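Local structure of ceramide very long chain fatty acid hydroxylase SCS7 (Saccharomyces cerevisiae, 4ZR1) at residues K249-L252 and E253-Y256; F269-V273 and F274-L278. The protein hydroxylates the very long chain fatty acid of ceramides, probably at C-2, in the yeast endoplasmic reticulum, likely at a dimetal centre. One frame throughout, in Å; residues are numbered along the deposited sequence.

Contact 1: residues K249-L252 and E253-Y256; sequences KYHL and EHHY. With ZN (zinc ion), chain C; ZN (zinc ion), chain D.
His251 and His255, one helical turn apart on the helix 242-256, turn their imidazoles onto the same zinc ion, that of chain C. The two rings stand almost perpendicular, with planes at 86° and centroids 4.6 Å apart, the edge of His255 directed at the face of His251 in an offset edge-to-face pair. The NE2 atoms of His251 and His255 approach to 3.0 Å, a spacing set by the shared metal and not by a hydrogen bond, since each binds the zinc: His251 NE2 at 2.2 Å and His255 NE2 at 2.0 Å. Different first torsions bring the two imidazoles to one metal: CG of His251 is anti to the backbone N (chi1 175°), whereas CG of His255 lies beside it (chi1 -79°).

His254 is turned to the second zinc ion, that of chain D, which its NE2 binds, while its ND1 is hydrogen-bonded to Leu261; held at both nitrogens, the ring is fixed in its rotation. It is nearly parallel to that of His251, yet slid so far aside that the two barely overlap. With the spacing HxxHH, the three histidines make up one of the histidine boxes of this membrane hydroxylase family, a single helical turn serving both metals. His177, His232 and His236 complete the first site; His150, His155, His174 and His178 complete the other.

Away from the metals, Lys249 and Glu253 cross obliquely. The lysine chain bends at chi4 and brings NZ to OE2 of Glu253 at 3.1 Å, a salt bridge whose hydrogen bond is weak. Leu252 and Tyr256 run side by side and point the same way, CG of Leu252 lying 4.0 Å from CE2 of Tyr256. The backbone bond from Tyr256 N to Leu252 O (2.8 Å) spans the same two residues.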
loop_
_atom_site.group_PDB
_atom_site.type_symbol
_atom_site.label_atom_id
_atom_site.label_comp_id
_atom_site.label_asym_id
_atom_site.label_seq_id
_atom_site.Cartn_x
_atom_site.Cartn_y
_atom_site.Cartn_z
ATOM N N LYS A 249 12.560 -3.475 -8.491
ATOM C CA LYS A 249 12.075 -3.408 -9.860
ATOM C C LYS A 249 10.693 -4.039 -9.940
ATOM O O LYS A 249 9.806 -3.533 -10.625
ATOM C CB LYS A 249 13.040 -4.099 -10.830
ATOM C CG LYS A 249 12.409 -4.399 -12.195
ATOM C CD LYS A 249 13.428 -4.813 -13.252
ATOM C CE LYS A 249 12.772 -5.636 -14.357
ATOM N NZ LYS A 249 11.856 -6.675 -13.800
ATOM N N TYR A 250 10.517 -5.132 -9.212
ATOM C CA TYR A 250 9.273 -5.894 -9.232
ATOM C C TYR A 250 8.104 -5.086 -8.686
ATOM O O TYR A 250 7.038 -5.002 -9.300
ATOM C CB TYR A 250 9.444 -7.181 -8.426
ATOM C CG TYR A 250 8.258 -8.105 -8.475
ATOM C CD1 TYR A 250 8.073 -8.966 -9.545
ATOM C CD2 TYR A 250 7.332 -8.131 -7.440
ATOM C CE1 TYR A 250 6.998 -9.827 -9.589
ATOM C CE2 TYR A 250 6.246 -8.984 -7.474
ATOM C CZ TYR A 250 6.081 -9.830 -8.552
ATOM O OH TYR A 250 4.999 -10.684 -8.588
ATOM N N HIS A 251 8.305 -4.485 -7.524
ATOM C CA HIS A 251 7.233 -3.731 -6.901
ATOM C C HIS A 251 6.915 -2.451 -7.671
ATOM O O HIS A 251 5.752 -2.077 -7.822
ATOM C CB HIS A 251 7.580 -3.385 -5.461
ATOM C CG HIS A 251 6.560 -2.509 -4.812
ATOM N ND1 HIS A 251 5.282 -2.939 -4.540
ATOM C CD2 HIS A 251 6.609 -1.212 -4.435
ATOM C CE1 HIS A 251 4.593 -1.953 -4.000
ATOM N NE2 HIS A 251 5.377 -0.895 -3.923
ATOM N N LEU A 252 7.953 -1.776 -8.146
ATOM C CA LEU A 252 7.773 -0.556 -8.915
ATOM C C LEU A 252 6.992 -0.822 -10.197
ATOM O O LEU A 252 6.274 0.053 -10.683
ATOM C CB LEU A 252 9.126 0.073 -9.236
ATOM C CG LEU A 252 9.530 1.296 -8.408
ATOM C CD1 LEU A 252 9.154 1.150 -6.958
ATOM C CD2 LEU A 252 11.016 1.525 -8.523
ATOM N N GLU A 253 7.122 -2.027 -10.746
ATOM C CA GLU A 253 6.354 -2.366 -11.940
ATOM C C GLU A 253 4.883 -2.563 -11.590
ATOM O O GLU A 253 4.006 -2.389 -12.437
ATOM C CB GLU A 253 6.912 -3.612 -12.624
ATOM C CG GLU A 253 8.188 -3.367 -13.398
ATOM C CD GLU A 253 8.656 -4.600 -14.136
ATOM O OE1 GLU A 253 7.932 -5.623 -14.115
ATOM O OE2 GLU A 253 9.751 -4.545 -14.733
ATOM N N HIS A 254 4.613 -2.924 -10.340
ATOM C CA HIS A 254 3.237 -2.999 -9.871
ATOM C C HIS A 254 2.597 -1.609 -9.920
ATOM O O HIS A 254 1.394 -1.457 -10.114
ATOM C CB HIS A 254 3.179 -3.563 -8.453
ATOM C CG HIS A 254 1.858 -3.361 -7.786
ATOM N ND1 HIS A 254 0.798 -4.227 -7.954
ATOM C CD2 HIS A 254 1.415 -2.377 -6.968
ATOM C CE1 HIS A 254 -0.238 -3.789 -7.261
ATOM N NE2 HIS A 254 0.111 -2.668 -6.653
ATOM N N HIS A 255 3.433 -0.598 -9.741
ATOM C CA HIS A 255 3.011 0.787 -9.781
ATOM C C HIS A 255 2.953 1.341 -11.213
ATOM O O HIS A 255 1.939 1.888 -11.633
ATOM C CB HIS A 255 3.958 1.637 -8.930
ATOM C CG HIS A 255 3.690 1.552 -7.459
ATOM N ND1 HIS A 255 2.628 2.190 -6.858
ATOM C CD2 HIS A 255 4.348 0.905 -6.468
ATOM C CE1 HIS A 255 2.637 1.936 -5.562
ATOM N NE2 HIS A 255 3.671 1.158 -5.300
ATOM N N TYR A 256 4.042 1.195 -11.961
ATOM C CA TYR A 256 4.180 1.895 -13.232
ATOM C C TYR A 256 4.060 1.009 -14.471
ATOM O O TYR A 256 4.515 1.393 -15.546
ATOM C CB TYR A 256 5.523 2.619 -13.277
ATOM C CG TYR A 256 5.791 3.506 -12.088
ATOM C CD1 TYR A 256 5.318 4.815 -12.045
ATOM C CD2 TYR A 256 6.527 3.038 -11.010
ATOM C CE1 TYR A 256 5.571 5.628 -10.950
ATOM C CE2 TYR A 256 6.782 3.837 -9.922
ATOM C CZ TYR A 256 6.305 5.128 -9.893
ATOM O OH TYR A 256 6.574 5.908 -8.799
HETATM ZN ZN ZN C . 4.248 0.927 -3.355
HETATM ZN ZN ZN D . -1.050 -1.820 -5.054
#

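Contact 2: residues F269-V273 and F274-L278; sequences FWDEV and FGTYL
Phe274 lies beside Trp270 and Val273, and its side chain can be followed outward from the point where the helix 269-273 gives way to loop. CB sits 3.5 Å from Trp270 O, the carbonyl that also accepts the hydrogen bond of Phe274 N. With CG beside the backbone N (chi1 -64°), the ring turns back along the last helical turn, and its CD2 passes 3.2 Å from Trp270 O, which lies at the ring edge. Farther out, CE2 reaches Trp270 CE3 at 3.5 Å; the two rings meet rim to rim, with neither over the face of the other. Val273 CG1 stands over the centre of the phenyl face, 4.0 Å from the centroid and 7° off the normal, a CH-pi contact.

On another side of the turn, Thr276 OG1 donates to Asp271 OD1 in a bond modelled as very short, a length that is doubtful at this resolution; the two side chains cross at about a right angle. Both carboxylate oxygens have further partners: OD1 takes the backbone N of Phe263, and OD2 takes Gly264 N and is hydrogen-bonded to Tyr250 OH. The two backbone N-H donors would probably favour the ionised form of this buried carboxylate. Glu272 OE2 lies over one face of Tyr277, offset toward the rim.

The backbone bonds identify the turn: Thr276 N reaches back to Asp271 O at 2.7 Å, and Gly275 N to Glu272 O at 3.2 Å. With Gly275 at positive phi (59°) as the C-prime residue, this is a Schellman motif closing the short helix.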
loop_
_atom_site.group_PDB
_atom_site.type_symbol
_atom_site.label_atom_id
_atom_site.label_comp_id
_atom_site.label_asym_id
_atom_site.label_seq_id
_atom_site.Cartn_x
_atom_site.Cartn_y
_atom_site.Cartn_z
ATOM N N PHE A 269 6.652 -14.620 -3.784
ATOM C CA PHE A 269 6.326 -16.000 -3.436
ATOM C C PHE A 269 4.860 -16.333 -3.711
ATOM O O PHE A 269 4.549 -17.170 -4.553
ATOM C CB PHE A 269 6.661 -16.240 -1.962
ATOM C CG PHE A 269 6.424 -17.642 -1.501
ATOM C CD1 PHE A 269 7.370 -18.620 -1.723
ATOM C CD2 PHE A 269 5.261 -17.979 -0.834
ATOM C CE1 PHE A 269 7.159 -19.911 -1.301
ATOM C CE2 PHE A 269 5.047 -19.272 -0.408
ATOM C CZ PHE A 269 6.002 -20.238 -0.637
ATOM N N TRP A 270 3.961 -15.646 -3.020
ATOM C CA TRP A 270 2.537 -15.896 -3.170
ATOM C C TRP A 270 1.996 -15.456 -4.531
ATOM O O TRP A 270 0.895 -15.858 -4.921
ATOM C CB TRP A 270 1.768 -15.205 -2.042
ATOM C CG TRP A 270 2.152 -15.720 -0.702
ATOM C CD1 TRP A 270 2.855 -15.060 0.262
ATOM C CD2 TRP A 270 1.885 -17.024 -0.181
ATOM N NE1 TRP A 270 3.031 -15.866 1.360
ATOM C CE2 TRP A 270 2.444 -17.082 1.111
ATOM C CE3 TRP A 270 1.225 -18.157 -0.684
ATOM C CZ2 TRP A 270 2.360 -18.223 1.912
ATOM C CZ3 TRP A 270 1.140 -19.285 0.110
ATOM C CH2 TRP A 270 1.703 -19.310 1.394
ATOM N N ASP A 271 2.756 -14.631 -5.246
ATOM C CA ASP A 271 2.392 -14.263 -6.612
ATOM C C ASP A 271 2.534 -15.480 -7.512
ATOM O O ASP A 271 1.704 -15.751 -8.382
ATOM C CB ASP A 271 3.270 -13.125 -7.131
ATOM C CG ASP A 271 2.693 -11.758 -6.829
ATOM O OD1 ASP A 271 1.449 -11.618 -6.848
ATOM O OD2 ASP A 271 3.488 -10.828 -6.564
ATOM N N GLU A 272 3.610 -16.213 -7.288
ATOM C CA GLU A 272 3.900 -17.387 -8.078
ATOM C C GLU A 272 2.872 -18.480 -7.768
ATOM O O GLU A 272 2.251 -19.044 -8.666
ATOM C CB GLU A 272 5.323 -17.843 -7.795
ATOM C CG GLU A 272 6.179 -17.989 -9.026
ATOM C CD GLU A 272 7.657 -17.738 -8.750
ATOM O OE1 GLU A 272 8.133 -18.142 -7.668
ATOM O OE2 GLU A 272 8.366 -17.224 -9.645
ATOM N N VAL A 273 2.678 -18.732 -6.480
ATOM C CA VAL A 273 1.712 -19.708 -5.990
ATOM C C VAL A 273 0.309 -19.494 -6.564
ATOM O O VAL A 273 -0.330 -20.448 -7.005
ATOM C CB VAL A 273 1.637 -19.659 -4.450
ATOM C CG1 VAL A 273 0.531 -20.555 -3.930
ATOM C CG2 VAL A 273 2.984 -20.018 -3.833
ATOM N N PHE A 274 -0.163 -18.246 -6.567
ATOM C CA PHE A 274 -1.537 -17.945 -6.986
ATOM C C PHE A 274 -1.620 -17.333 -8.372
ATOM O O PHE A 274 -2.647 -16.765 -8.752
ATOM C CB PHE A 274 -2.212 -17.008 -5.994
ATOM C CG PHE A 274 -2.395 -17.597 -4.638
ATOM C CD1 PHE A 274 -3.334 -18.594 -4.425
ATOM C CD2 PHE A 274 -1.675 -17.118 -3.564
ATOM C CE1 PHE A 274 -3.527 -19.135 -3.158
ATOM C CE2 PHE A 274 -1.864 -17.648 -2.288
ATOM C CZ PHE A 274 -2.791 -18.658 -2.086
ATOM N N GLY A 275 -0.529 -17.447 -9.117
ATOM C CA GLY A 275 -0.507 -17.042 -10.508
ATOM C C GLY A 275 -0.849 -15.585 -10.731
ATOM O O GLY A 275 -1.733 -15.260 -11.521
ATOM N N THR A 276 -0.157 -14.704 -10.020
ATOM C CA THR A 276 -0.259 -13.276 -10.272
ATOM C C THR A 276 1.130 -12.673 -10.415
ATOM O O THR A 276 1.293 -11.461 -10.307
ATOM C CB THR A 276 -1.024 -12.534 -9.149
ATOM O OG1 THR A 276 -0.429 -12.831 -7.879
ATOM C CG2 THR A 276 -2.495 -12.931 -9.133
ATOM N N TYR A 277 2.128 -13.526 -10.649
ATOM C CA TYR A 277 3.507 -13.069 -10.819
ATOM C C TYR A 277 3.587 -11.975 -11.887
ATOM O O TYR A 277 2.783 -11.943 -12.821
ATOM C CB TYR A 277 4.430 -14.242 -11.183
ATOM C CG TYR A 277 5.896 -13.857 -11.270
ATOM C CD1 TYR A 277 6.616 -13.532 -10.125
ATOM C CD2 TYR A 277 6.563 -13.831 -12.492
ATOM C CE1 TYR A 277 7.950 -13.179 -10.191
ATOM C CE2 TYR A 277 7.905 -13.476 -12.568
ATOM C CZ TYR A 277 8.589 -13.154 -11.412
ATOM O OH TYR A 277 9.916 -12.800 -11.467
ATOM N N LEU A 278 4.546 -11.070 -11.733
ATOM C CA LEU A 278 4.718 -9.974 -12.676
ATOM C C LEU A 278 5.965 -10.210 -13.529
ATOM O O LEU A 278 7.024 -9.635 -13.276
ATOM C CB LEU A 278 4.805 -8.642 -11.924
ATOM C CG LEU A 278 4.663 -7.345 -12.723
ATOM C CD1 LEU A 278 3.441 -7.401 -13.614
ATOM C CD2 LEU A 278 4.577 -6.159 -11.776
#

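Contact 1 is buried and carries metal ligands, whereas contact 2 is only partly buried, with Phe274, Val273 and Glu272 on the surface. Each lies on its own element, helix 242-256 or the short helix 269-273 with its following loop; the two follow each other in the chain and their centres are 14 Å apart. Tyr250 of contact 1 joins them: besides its bond to Asp271, its OH lies 3.2 Å from Leu278 N, a probable hydrogen bond, and its ring packs on Tyr277. The chemistry changes accordingly, from imidazoles fixed by zinc to a helix end closed by backbone bonds and a multiply bonded carboxylate.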